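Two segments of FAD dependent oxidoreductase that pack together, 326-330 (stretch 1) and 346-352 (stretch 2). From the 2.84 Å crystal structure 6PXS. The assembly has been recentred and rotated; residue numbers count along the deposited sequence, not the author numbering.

Stretch 1 (326-330) LTIGN
Stretch 2, residues 346-352: LLAGVVM

Strand 326-330 lies nearly antiparallel to helix 346-352: their N-to-C directions differ by 169° and their axes approach to 9.4 Å. The strand is extended, with phi/psi from -141/136 at T327 to -168/176 at N330. In the helix, L346 to V350 lie near -60/-48; psi then rises to -29 at V351, and M352 is at -85/-21. V350 N to L346 O (3.0 Å) and V351 N to L347 O (3.1 Å) hold it internally. Register is set by T327 CA to V351 CA at 7.0 Å and G329 CA to L347 CA at 7.3 Å.

No hydrogen bond crosses the interface; van der Waals packing accounts for the contacts, burying 185 Å² over both sides. Alternation decides which side chains face the helix: T327 points toward it, as a CB on G329 would, whereas L326, I328 and N330 point away. T327 (chi1 m, -54°) sets its methyl against two helix side chains about one turn apart, T327 CG2 lying 4.0 Å from L347 CD2 and 4.0 Å from V350 CG1 (V350 chi1 t, 167°). T327 OG1 is 4.5 Å from V351 CB, a looser approach.

L347 (chi1 m, -65°; chi2 t, 173°) also reaches the strand backbone, with L347 CD2 3.8 Å from I328 O and L347 CD1 4.1 Å from G329 CA. Glycine suits this position: an ideal CB on G329 would clash with L347 CD1 at 2.7 Å.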

# COMPACT_ATOMS: atom_id res chain seq x y z
N LEU A 326 -10.12 -3.49 38.77
CA LEU A 326 -9.83 -2.65 37.62
C LEU A 326 -8.50 -1.95 37.83
O LEU A 326 -8.21 -1.45 38.92
CB LEU A 326 -10.94 -1.62 37.38
CG LEU A 326 -10.72 -0.67 36.20
CD1 LEU A 326 -10.56 -1.44 34.91
CD2 LEU A 326 -11.88 0.32 36.09
N THR A 327 -7.69 -1.92 36.77
CA THR A 327 -6.39 -1.26 36.78
C THR A 327 -6.20 -0.57 35.44
O THR A 327 -6.49 -1.15 34.39
CB THR A 327 -5.26 -2.26 37.05
OG1 THR A 327 -5.54 -2.99 38.25
CG2 THR A 327 -3.93 -1.54 37.19
N ILE A 328 -5.70 0.66 35.48
CA ILE A 328 -5.58 1.49 34.29
C ILE A 328 -4.12 1.86 34.09
O ILE A 328 -3.42 2.22 35.04
CB ILE A 328 -6.45 2.76 34.39
CG1 ILE A 328 -7.92 2.38 34.56
CG2 ILE A 328 -6.26 3.64 33.16
CD1 ILE A 328 -8.84 3.57 34.74
N GLY A 329 -3.66 1.77 32.84
CA GLY A 329 -2.38 2.30 32.45
C GLY A 329 -2.50 3.07 31.14
O GLY A 329 -2.86 2.49 30.11
N ASN A 330 -2.22 4.36 31.17
CA ASN A 330 -2.39 5.21 30.00
C ASN A 330 -1.70 6.54 30.28
O ASN A 330 -1.18 6.78 31.37
CB ASN A 330 -3.87 5.39 29.67
CG ASN A 330 -4.10 5.81 28.24
OD1 ASN A 330 -3.17 5.81 27.42
ND2 ASN A 330 -5.34 6.17 27.91
N LEU A 346 5.34 -2.31 36.41
CA LEU A 346 4.62 -1.76 37.55
C LEU A 346 3.18 -2.26 37.59
O LEU A 346 2.70 -2.69 38.64
CB LEU A 346 4.66 -0.23 37.50
CG LEU A 346 5.84 0.46 38.18
CD1 LEU A 346 7.14 -0.29 37.94
CD2 LEU A 346 5.95 1.89 37.68
N LEU A 347 2.49 -2.20 36.46
CA LEU A 347 1.11 -2.68 36.41
C LEU A 347 1.01 -4.13 36.85
O LEU A 347 0.09 -4.51 37.58
CB LEU A 347 0.54 -2.50 35.01
CG LEU A 347 0.40 -1.05 34.53
CD1 LEU A 347 -0.01 -1.00 33.07
CD2 LEU A 347 -0.60 -0.29 35.40
N ALA A 348 1.96 -4.96 36.41
CA ALA A 348 1.97 -6.36 36.82
C ALA A 348 1.95 -6.49 38.34
O ALA A 348 1.10 -7.17 38.91
CB ALA A 348 3.19 -7.07 36.24
N GLY A 349 2.89 -5.82 39.01
CA GLY A 349 2.93 -5.88 40.46
C GLY A 349 1.65 -5.40 41.10
O GLY A 349 1.18 -5.97 42.09
N VAL A 350 1.06 -4.34 40.55
CA VAL A 350 -0.17 -3.77 41.12
C VAL A 350 -1.26 -4.83 41.17
O VAL A 350 -1.80 -5.15 42.23
CB VAL A 350 -0.61 -2.54 40.33
CG1 VAL A 350 -2.04 -2.15 40.70
CG2 VAL A 350 0.34 -1.38 40.57
N VAL A 351 -1.61 -5.38 40.00
CA VAL A 351 -2.74 -6.30 39.92
C VAL A 351 -2.49 -7.55 40.76
O VAL A 351 -3.44 -8.16 41.27
CB VAL A 351 -3.02 -6.66 38.45
CG1 VAL A 351 -1.80 -7.31 37.80
CG2 VAL A 351 -4.23 -7.56 38.33
N MET A 352 -1.23 -7.95 40.94
CA MET A 352 -0.92 -9.14 41.72
C MET A 352 -0.83 -8.86 43.21
O MET A 352 -0.97 -9.80 44.01
CB MET A 352 0.39 -9.76 41.24
CG MET A 352 0.30 -10.46 39.89
SD MET A 352 -0.78 -11.90 39.90
CE MET A 352 0.20 -13.07 40.84